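Local coordinates for d-3-phosphoglycerate dehydrogenase oxidoreductase protein (Ralstonia solanacearum, PDB 3GG9) that probably oxidises D-3-phosphoglycerate with NAD, as D-isomer specific 2-hydroxyacid dehydrogenases of its kind do, at residues V61-Q64 with L65-L69; H88-L91 with E92-T95; I154-L158 with K159-L163. One frame throughout, in Å; residues are numbered along the deposited sequence. Where two conformers were deposited one is given.

Interaction 1: residues V61-Q64 with L65-L69; sequences VTRQ and LLDRL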
ATOM      1  N   VAL A  61      14.364 -21.744 -20.860  1.00 34.10           N
ATOM      2  CA  VAL A  61      15.170 -22.902 -21.215  1.00 36.59           C
ATOM      3  C   VAL A  61      14.906 -23.255 -22.675  1.00 34.97           C
ATOM      4  O   VAL A  61      13.828 -23.741 -23.036  1.00 32.15           O
ATOM      5  CB  VAL A  61      14.916 -24.090 -20.248  1.00 39.04           C
ATOM      6  CG1 VAL A  61      15.548 -25.383 -20.765  1.00 37.36           C
ATOM      7  CG2 VAL A  61      15.470 -23.758 -18.861  1.00 39.43           C
ATOM      8  N   THR A  62      15.906 -22.958 -23.505  1.00 40.87           N
ATOM      9  CA  THR A  62      15.851 -23.161 -24.952  1.00 38.89           C
ATOM     10  C   THR A  62      16.536 -24.479 -25.354  1.00 41.67           C
ATOM     11  O   THR A  62      17.337 -25.026 -24.586  1.00 42.03           O
ATOM     12  CB  THR A  62      16.563 -22.001 -25.676  1.00 39.40           C
ATOM     13  OG1 THR A  62      17.950 -22.001 -25.321  1.00 38.76           O
ATOM     14  CG2 THR A  62      15.951 -20.631 -25.305  1.00 39.94           C
ATOM     15  N   ARG A  63      16.226 -24.972 -26.558  1.00 43.93           N
ATOM     16  CA  ARG A  63      16.959 -26.093 -27.175  1.00 44.43           C
ATOM     17  C   ARG A  63      18.461 -25.813 -27.252  1.00 43.84           C
ATOM     18  O   ARG A  63      19.271 -26.708 -26.986  1.00 48.57           O
ATOM     19  CB  ARG A  63      16.413 -26.409 -28.579  1.00 45.34           C
ATOM     20  CG  ARG A  63      16.969 -27.710 -29.198  1.00 45.28           C
ATOM     21  CD  ARG A  63      16.316 -28.078 -30.538  1.00 47.43           C
ATOM     22  NE  ARG A  63      14.955 -28.604 -30.396  1.00 46.81           N
ATOM     23  CZ  ARG A  63      14.646 -29.883 -30.166  1.00 48.68           C
ATOM     24  NH1 ARG A  63      13.371 -30.236 -30.060  1.00 48.15           N
ATOM     25  NH2 ARG A  63      15.593 -30.810 -30.035  1.00 46.99           N
ATOM     26  N   GLN A  64      18.818 -24.572 -27.594  1.00 39.06           N
ATOM     27  CA  GLN A  64      20.220 -24.177 -27.715  0.50 44.07           C
ATOM     28  C   GLN A  64      20.964 -24.240 -26.378  1.00 46.06           C
ATOM     29  O   GLN A  64      22.176 -24.484 -26.347  1.00 46.01           O
ATOM     30  CB  GLN A  64      20.374 -22.799 -28.388  0.50 46.70           C
ATOM     31  CG  GLN A  64      19.091 -21.961 -28.519  0.50 52.48           C
ATOM     32  CD  GLN A  64      18.172 -22.425 -29.646  0.50 55.11           C
ATOM     33  OE1 GLN A  64      16.968 -22.604 -29.443  0.50 52.62           O
ATOM     34  NE2 GLN A  64      18.737 -22.633 -30.832  0.50 59.27           N
ATOM     35  N   LEU A  65      20.238 -24.029 -25.284  1.00 46.11           N
ATOM     36  CA  LEU A  65      20.808 -24.182 -23.961  1.00 41.35           C
ATOM     37  C   LEU A  65      20.975 -25.661 -23.646  1.00 36.25           C
ATOM     38  O   LEU A  65      22.047 -26.078 -23.211  1.00 41.90           O
ATOM     39  CB  LEU A  65      19.950 -23.480 -22.903  1.00 40.63           C
ATOM     40  CG  LEU A  65      20.441 -23.608 -21.458  1.00 43.62           C
ATOM     41  CD1 LEU A  65      21.771 -22.863 -21.248  1.00 31.86           C
ATOM     42  CD2 LEU A  65      19.341 -23.141 -20.494  1.00 34.25           C
ATOM     43  N   LEU A  66      19.925 -26.449 -23.894  1.00 39.02           N
ATOM     44  CA  LEU A  66      19.954 -27.889 -23.625  1.00 42.59           C
ATOM     45  C   LEU A  66      21.050 -28.638 -24.404  1.00 45.28           C
ATOM     46  O   LEU A  66      21.594 -29.633 -23.913  1.00 41.35           O
ATOM     47  CB  LEU A  66      18.582 -28.512 -23.867  1.00 39.28           C
ATOM     48  CG  LEU A  66      17.487 -27.997 -22.927  1.00 47.99           C
ATOM     49  CD1 LEU A  66      16.115 -28.259 -23.504  1.00 49.11           C
ATOM     50  CD2 LEU A  66      17.606 -28.594 -21.518  1.00 43.68           C
ATOM     51  N   ASP A  67      21.362 -28.142 -25.608  1.00 46.38           N
ATOM     52  CA  ASP A  67      22.482 -28.629 -26.429  1.00 50.24           C
ATOM     53  C   ASP A  67      23.821 -28.483 -25.721  1.00 48.64           C
ATOM     54  O   ASP A  67      24.733 -29.278 -25.941  1.00 53.55           O
ATOM     55  CB  ASP A  67      22.564 -27.855 -27.752  1.00 48.56           C
ATOM     56  CG  ASP A  67      21.439 -28.197 -28.714  1.00 53.13           C
ATOM     57  OD1 ASP A  67      21.204 -27.389 -29.641  1.00 63.39           O
ATOM     58  OD2 ASP A  67      20.789 -29.252 -28.553  1.00 55.30           O
ATOM     59  N   ARG A  68      23.933 -27.461 -24.877  1.00 46.32           N
ATOM     60  CA  ARG A  68      25.173 -27.174 -24.162  1.00 41.20           C
ATOM     61  C   ARG A  68      25.241 -27.750 -22.746  1.00 43.83           C
ATOM     62  O   ARG A  68      26.179 -27.450 -22.006  1.00 43.81           O
ATOM     63  CB  ARG A  68      25.400 -25.673 -24.107  1.00 42.77           C
ATOM     64  CG  ARG A  68      25.819 -25.042 -25.420  1.00 48.19           C
ATOM     65  CD  ARG A  68      26.279 -23.611 -25.159  1.00 54.26           C
ATOM     66  NE  ARG A  68      26.608 -22.791 -26.333  1.00 60.54           N
ATOM     67  CZ  ARG A  68      25.901 -22.690 -27.460  1.00 62.38           C
ATOM     68  NH1 ARG A  68      24.763 -23.357 -27.647  1.00 57.79           N
ATOM     69  NH2 ARG A  68      26.346 -21.892 -28.421  1.00 63.82           N
ATOM     70  N   LEU A  69      24.259 -28.572 -22.373  1.00 39.81           N
ATOM     71  CA  LEU A  69      24.200 -29.117 -21.011  1.00 40.21           C
ATOM     72  C   LEU A  69      24.056 -30.645 -20.959  1.00 41.91           C
ATOM     73  O   LEU A  69      22.964 -31.163 -20.709  1.00 48.09           O
ATOM     74  CB  LEU A  69      23.073 -28.451 -20.201  1.00 39.29           C
ATOM     75  CG  LEU A  69      23.100 -26.949 -19.890  1.00 40.48           C
ATOM     76  CD1 LEU A  69      21.856 -26.567 -19.066  1.00 38.29           C
ATOM     77  CD2 LEU A  69      24.390 -26.536 -19.180  1.00 35.85           C
TER
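Leu65 folds back against Thr62 at the start of a short helix, and the contact is both polar and apolar. Thr62 is the N-cap: its OG1 lies 3.1 Å from Leu65 N and accepts a bond bent to 142° at the hydrogen. That hydroxyl is brought round to the helix by a chi1 of 64°, which sets OG1 between the backbone N and the carbonyl carbon. The same oxygen also rests 3.5 Å from Leu65 CB, where the two side chains cross at about a right angle. Farther out, Leu65 CD2 meets Val61 CG2 at 4.2 Å, a looser apolar contact. Leu66 is placed by its backbone as well as by its side chain. Its N donates a nearly straight bond (166°) to Thr62 O at 3.0 Å, the first full helical turn, while Leu66 CG sits 3.4 Å from that oxygen. From there Leu66 CD2 reaches Val61 CG1 at 3.9 Å, again crossing at about a right angle. Gln64 contributes mainly through its backbone: Arg68, extended from CG to NE, swings back so that NH1 approaches Gln64 O at 3.1 Å, a weak bond made at the guanidinium edge. Asp67 N closes the next turn on Arg63 O at 2.9 Å. Around this turn, Leu65 faces helix 39-45 and Leu66 faces helix 91-97, to which Arg63 and Asp67 are tied by salt bridges with Asp96 and Lys97. Helix 63-66 connects parallel strands 51-54 and 74-77 in a beta-alpha-beta unit.

Interaction 2: residues H88-L91 with E92-T95; sequences HIDL and EACT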
ATOM      1  N   HIS A  88       8.190 -20.668 -21.201  1.00 47.85           N
ATOM      2  CA  HIS A  88       9.604 -20.410 -20.939  0.50 44.62           C
ATOM      3  C   HIS A  88      10.466 -21.686 -20.940  1.00 40.31           C
ATOM      4  O   HIS A  88      11.685 -21.614 -20.874  1.00 33.58           O
ATOM      5  CB  HIS A  88       9.789 -19.580 -19.664  0.50 44.54           C
ATOM      6  CG  HIS A  88       9.698 -20.380 -18.406  0.50 39.73           C
ATOM      7  ND1 HIS A  88      10.806 -20.698 -17.653  0.50 41.03           N
ATOM      8  CD2 HIS A  88       8.638 -20.937 -17.775  0.50 43.39           C
ATOM      9  CE1 HIS A  88      10.432 -21.415 -16.611  0.50 40.86           C
ATOM     10  NE2 HIS A  88       9.122 -21.573 -16.658  0.50 43.13           N
ATOM     11  N   ILE A  89       9.829 -22.854 -21.028  1.00 40.28           N
ATOM     12  CA  ILE A  89      10.581 -24.106 -21.188  1.00 42.13           C
ATOM     13  C   ILE A  89      10.182 -24.849 -22.475  1.00 41.86           C
ATOM     14  O   ILE A  89       9.011 -25.176 -22.676  1.00 42.38           O
ATOM     15  CB  ILE A  89      10.464 -25.068 -19.963  1.00 45.60           C
ATOM     16  CG1 ILE A  89      10.847 -24.363 -18.656  1.00 40.23           C
ATOM     17  CG2 ILE A  89      11.369 -26.301 -20.150  1.00 38.95           C
ATOM     18  CD1 ILE A  89      10.452 -25.152 -17.426  1.00 43.83           C
ATOM     19  N   ASP A  90      11.164 -25.104 -23.341  1.00 41.37           N
ATOM     20  CA  ASP A  90      10.945 -25.922 -24.547  1.00 39.24           C
ATOM     21  C   ASP A  90      10.821 -27.398 -24.141  1.00 34.35           C
ATOM     22  O   ASP A  90      11.831 -28.101 -23.982  1.00 36.61           O
ATOM     23  CB  ASP A  90      12.095 -25.700 -25.537  1.00 37.49           C
ATOM     24  CG  ASP A  90      11.819 -26.285 -26.929  1.00 44.38           C
ATOM     25  OD1 ASP A  90      10.943 -27.160 -27.098  1.00 50.67           O
ATOM     26  OD2 ASP A  90      12.516 -25.870 -27.869  1.00 39.22           O
ATOM     27  N   LEU A  91       9.578 -27.848 -23.948  1.00 31.66           N
ATOM     28  CA  LEU A  91       9.298 -29.165 -23.388  1.00 36.08           C
ATOM     29  C   LEU A  91       9.676 -30.294 -24.340  1.00 41.60           C
ATOM     30  O   LEU A  91      10.143 -31.352 -23.904  1.00 44.88           O
ATOM     31  CB  LEU A  91       7.819 -29.284 -22.999  1.00 32.24           C
ATOM     32  CG  LEU A  91       7.373 -28.340 -21.883  1.00 38.89           C
ATOM     33  CD1 LEU A  91       5.911 -28.577 -21.521  1.00 38.54           C
ATOM     34  CD2 LEU A  91       8.260 -28.515 -20.655  1.00 44.48           C
ATOM     35  N   GLU A  92       9.470 -30.055 -25.635  1.00 47.35           N
ATOM     36  CA  GLU A  92       9.830 -31.017 -26.682  1.00 50.30           C
ATOM     37  C   GLU A  92      11.342 -31.217 -26.755  1.00 45.88           C
ATOM     38  O   GLU A  92      11.803 -32.353 -26.890  1.00 45.23           O
ATOM     39  CB  GLU A  92       9.259 -30.591 -28.043  1.00 53.65           C
ATOM     40  CG  GLU A  92       7.847 -31.120 -28.337  1.00 63.30           C
ATOM     41  CD  GLU A  92       6.853 -30.846 -27.216  1.00 76.94           C
ATOM     42  OE1 GLU A  92       6.695 -29.668 -26.819  1.00 86.44           O
ATOM     43  OE2 GLU A  92       6.233 -31.812 -26.724  1.00 82.58           O
ATOM     44  N   ALA A  93      12.102 -30.124 -26.646  1.00 39.25           N
ATOM     45  CA  ALA A  93      13.563 -30.218 -26.596  1.00 42.47           C
ATOM     46  C   ALA A  93      14.051 -30.959 -25.351  1.00 43.14           C
ATOM     47  O   ALA A  93      15.027 -31.711 -25.430  1.00 43.66           O
ATOM     48  CB  ALA A  93      14.209 -28.860 -26.700  1.00 39.72           C
ATOM     49  N   CYS A  94      13.359 -30.749 -24.224  1.00 42.03           N
ATOM     50  CA  CYS A  94      13.632 -31.467 -22.973  1.00 41.00           C
ATOM     51  C   CYS A  94      13.370 -32.959 -23.143  1.00 37.85           C
ATOM     52  O   CYS A  94      14.203 -33.781 -22.773  1.00 38.85           O
ATOM     53  CB  CYS A  94      12.779 -30.918 -21.815  1.00 45.08           C
ATOM     54  SG  CYS A  94      13.331 -29.313 -21.191  1.00 41.69           S
ATOM     55  N   THR A  95      12.212 -33.282 -23.714  1.00 41.05           N
ATOM     56  CA  THR A  95      11.816 -34.654 -23.996  1.00 43.09           C
ATOM     57  C   THR A  95      12.830 -35.355 -24.920  1.00 46.48           C
ATOM     58  O   THR A  95      13.148 -36.522 -24.701  1.00 45.99           O
ATOM     59  CB  THR A  95      10.388 -34.704 -24.579  1.00 45.92           C
ATOM     60  OG1 THR A  95       9.476 -34.104 -23.651  1.00 41.90           O
ATOM     61  CG2 THR A  95       9.954 -36.128 -24.840  1.00 47.53           C
TER
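Ile89 opens the contact by setting its CG2 branch against the sulfur of Cys94, CG2 to SG 3.7 Å. A chi1 of -54° turns CG1 away from the carbonyl carbon and leaves CG2 anti to the backbone N, the branch that meets the helix. Asp90 follows as the N-cap. Its OD1 accepts from Ala93 N at 3.2 Å, with an N-H...O angle of 163°; the amide comes from above the carboxylate plane. The methyl of Ala93 also lies against the carboxylate, CB 3.5 Å from Asp90 CG. The negative charge would probably be stabilised by the amino end of the helix, with Glu92, whose OE1 lies 4.9 Å from Asp90 OD1, perhaps opposing this. Meanwhile Asp90 O takes the first helical bond, from Cys94 N at 3.1 Å. This is the entrance to helix 91-97, which joins strand 74-77 to strand 100-102, the outermost of the five-stranded parallel sheet within this chain, consistent with the flavodoxin-like substrate-binding domain of D-2-hydroxyacid dehydrogenases. Ile89, Leu91 and Cys94 all touch Val101 of that strand, whereas Ala93 and Cys94 also pack on Leu66 of helix 63-66. Leu91, the first helical residue, offers its carbonyl oxygen to two donors of Thr95: the backbone N at 2.8 Å and the hydroxyl OG1, also at 2.8 Å. They approach from opposite faces of the carbonyl plane, the hydroxyl standing well above it, and the same OG1 has a further partner in Asn333 ND2.

Interaction 3: residues I154-L158 with K159-L163; sequences IGRVL and KGQTL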
ATOM      1  N   ILE A 154      -3.257  14.625  -4.433  1.00 31.64           N
ATOM      2  CA  ILE A 154      -3.938  14.270  -3.182  0.50 31.35           C
ATOM      3  C   ILE A 154      -4.514  12.854  -3.245  1.00 29.61           C
ATOM      4  O   ILE A 154      -4.913  12.413  -4.312  1.00 28.92           O
ATOM      5  CB  ILE A 154      -5.012  15.372  -2.815  0.50 34.67           C
ATOM      6  CG1 ILE A 154      -4.605  16.117  -1.549  0.50 33.00           C
ATOM      7  CG2 ILE A 154      -6.413  14.840  -2.622  0.50 39.19           C
ATOM      8  CD1 ILE A 154      -3.588  17.180  -1.801  0.50 20.58           C
ATOM      9  N   GLY A 155      -4.580  12.166  -2.106  1.00 25.45           N
ATOM     10  CA  GLY A 155      -5.154  10.829  -2.043  1.00 28.23           C
ATOM     11  C   GLY A 155      -6.605  10.715  -2.479  1.00 30.56           C
ATOM     12  O   GLY A 155      -7.350  11.704  -2.501  1.00 26.91           O
ATOM     13  N   ARG A 156      -6.987   9.504  -2.878  1.00 21.26           N
ATOM     14  CA  ARG A 156      -8.348   9.200  -3.280  1.00 23.37           C
ATOM     15  C   ARG A 156      -8.854   7.997  -2.489  1.00 21.71           C
ATOM     16  O   ARG A 156      -8.152   7.008  -2.315  1.00 25.30           O
ATOM     17  CB  ARG A 156      -8.427   8.915  -4.779  1.00 29.86           C
ATOM     18  CG  ARG A 156      -7.552   9.843  -5.624  1.00 24.91           C
ATOM     19  CD  ARG A 156      -7.783   9.626  -7.119  1.00 33.51           C
ATOM     20  NE  ARG A 156      -8.676  10.625  -7.690  1.00 48.80           N
ATOM     21  CZ  ARG A 156      -9.972  10.445  -7.905  1.00 48.21           C
ATOM     22  NH1 ARG A 156     -10.569   9.294  -7.612  1.00 55.56           N
ATOM     23  NH2 ARG A 156     -10.667  11.430  -8.421  1.00 37.69           N
ATOM     24  N   VAL A 157     -10.088   8.112  -2.027  1.00 22.65           N
ATOM     25  CA  VAL A 157     -10.743   7.068  -1.233  1.00 20.88           C
ATOM     26  C   VAL A 157     -11.247   6.009  -2.221  1.00 25.21           C
ATOM     27  O   VAL A 157     -11.588   6.337  -3.361  1.00 25.90           O
ATOM     28  CB  VAL A 157     -11.898   7.675  -0.383  1.00 26.02           C
ATOM     29  CG1 VAL A 157     -12.932   8.268  -1.247  1.00 26.52           C
ATOM     30  CG2 VAL A 157     -12.545   6.674   0.529  1.00 28.08           C
ATOM     31  N   LEU A 158     -11.246   4.743  -1.799  1.00 24.13           N
ATOM     32  CA  LEU A 158     -11.762   3.661  -2.629  1.00 26.02           C
ATOM     33  C   LEU A 158     -13.267   3.507  -2.467  1.00 26.16           C
ATOM     34  O   LEU A 158     -13.967   3.289  -3.455  1.00 23.12           O
ATOM     35  CB  LEU A 158     -11.060   2.341  -2.308  1.00 20.99           C
ATOM     36  CG  LEU A 158      -9.547   2.300  -2.553  1.00 28.80           C
ATOM     37  CD1 LEU A 158      -9.001   0.949  -2.083  1.00 27.10           C
ATOM     38  CD2 LEU A 158      -9.242   2.484  -4.006  1.00 24.74           C
ATOM     39  N   LYS A 159     -13.750   3.611  -1.232  1.00 24.20           N
ATOM     40  CA  LYS A 159     -15.191   3.461  -0.948  1.00 29.16           C
ATOM     41  C   LYS A 159     -16.061   4.221  -1.945  1.00 26.82           C
ATOM     42  O   LYS A 159     -15.880   5.409  -2.126  1.00 21.66           O
ATOM     43  CB  LYS A 159     -15.548   3.924   0.473  1.00 28.67           C
ATOM     44  CG  LYS A 159     -17.037   3.684   0.821  1.00 28.55           C
ATOM     45  CD  LYS A 159     -17.414   4.153   2.227  1.00 30.26           C
ATOM     46  CE  LYS A 159     -18.782   3.619   2.588  1.00 35.92           C
ATOM     47  NZ  LYS A 159     -19.278   4.132   3.884  1.00 44.11           N
ATOM     48  N   GLY A 160     -16.968   3.511  -2.612  1.00 28.22           N
ATOM     49  CA  GLY A 160     -17.947   4.140  -3.491  1.00 30.24           C
ATOM     50  C   GLY A 160     -17.446   4.403  -4.896  1.00 30.07           C
ATOM     51  O   GLY A 160     -18.182   4.939  -5.715  1.00 30.53           O
ATOM     52  N   GLN A 161     -16.188   4.041  -5.165  1.00 27.44           N
ATOM     53  CA  GLN A 161     -15.602   4.118  -6.495  1.00 29.67           C
ATOM     54  C   GLN A 161     -15.757   2.814  -7.265  1.00 30.83           C
ATOM     55  O   GLN A 161     -16.107   1.777  -6.714  1.00 25.66           O
ATOM     56  CB  GLN A 161     -14.118   4.463  -6.391  1.00 28.43           C
ATOM     57  CG  GLN A 161     -13.878   5.769  -5.696  1.00 36.45           C
ATOM     58  CD  GLN A 161     -13.871   6.908  -6.670  1.00 46.52           C
ATOM     59  OE1 GLN A 161     -12.851   7.187  -7.303  1.00 49.27           O
ATOM     60  NE2 GLN A 161     -15.019   7.574  -6.814  1.00 46.68           N
ATOM     61  N   THR A 162     -15.509   2.883  -8.563  1.00 18.56           N
ATOM     62  CA  THR A 162     -15.641   1.721  -9.427  1.00 23.28           C
ATOM     63  C   THR A 162     -14.319   0.996  -9.680  1.00 27.49           C
ATOM     64  O   THR A 162     -13.343   1.577 -10.204  1.00 22.45           O
ATOM     65  CB  THR A 162     -16.386   2.074 -10.754  1.00 21.64           C
ATOM     66  OG1 THR A 162     -17.706   2.558 -10.454  1.00 26.60           O
ATOM     67  CG2 THR A 162     -16.516   0.857 -11.650  1.00 17.10           C
ATOM     68  N   LEU A 163     -14.309  -0.278  -9.307  1.00 20.66           N
ATOM     69  CA  LEU A 163     -13.217  -1.210  -9.588  1.00 22.27           C
ATOM     70  C   LEU A 163     -13.548  -2.098 -10.788  1.00 28.06           C
ATOM     71  O   LEU A 163     -14.480  -2.913 -10.733  1.00 30.09           O
ATOM     72  CB  LEU A 163     -12.943  -2.083  -8.357  1.00 20.38           C
ATOM     73  CG  LEU A 163     -11.886  -3.191  -8.485  1.00 28.86           C
ATOM     74  CD1 LEU A 163     -10.490  -2.614  -8.783  1.00 26.01           C
ATOM     75  CD2 LEU A 163     -11.858  -4.124  -7.257  1.00 22.00           C
TER
HETATM   76  O   HOH W   1     -10.428   5.435  -6.226  1.00 33.70           O
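Leu158 O and Gln161 N, 2.9 Å apart, close a type II beta turn that leads into strand 162-166, an inner strand, flanked by 185-189 and 218-221, of the seven-stranded parallel sheet in the Rossmann-type NAD-binding domain. Gly160 supplies the positive phi that such a turn needs at its third position. The backbone amides at and before the turn are bound across the dimer interface by side-chain carboxylates of the second subunit: Leu158 N and Lys159 N by Glu113 of that subunit, Val157 N by its Glu305. Between side chains, Gln161 OE1 sits at the edge of the Arg156 guanidinium, in its plane, 3.1 Å from NH1. This bond is weak, its N-H...O angle only 126°, and the guanidinium and amide planes are turned 34° from each other. A water makes a second link, donating to Gln161 OE1 and to Val157 O, each at 3.2 Å. Packing is modest and mostly alongside the backbone. Val157 and Lys159 run abreast in one direction, with Val157 CG2 4.1 Å from Lys159 CB. The bend of Gln161 at chi2 turns its amide end toward Arg156, while a chi1 of -59° brings the aliphatic part up to the carbonyl before the turn: Gln161 CG stands 3.3 Å from Val157 O, and its CB 3.2 Å from Leu158 O.

Overall arrangement
Interactions 1 and 2 are neighbours, their centres 9 Å apart. Paired backbones join them: Val61 N lies 2.7 Å from His88 O and Val61 O 3.0 Å from Asp90 N, both probable hydrogen bonds. The two capped helix starts also touch, Arg63 NH1 resting 3.5 Å from Ala93 CA. Interaction 3 belongs to the other sheet, on the opposite side of the chain's centre: its centre is 49 Å from that of interaction 1 and 45 Å from that of interaction 2, with nearest atoms about 34 and 28 Å away. Its strand 162-166 runs toward Gly167, which opens a probable dinucleotide-binding GxGxxG motif.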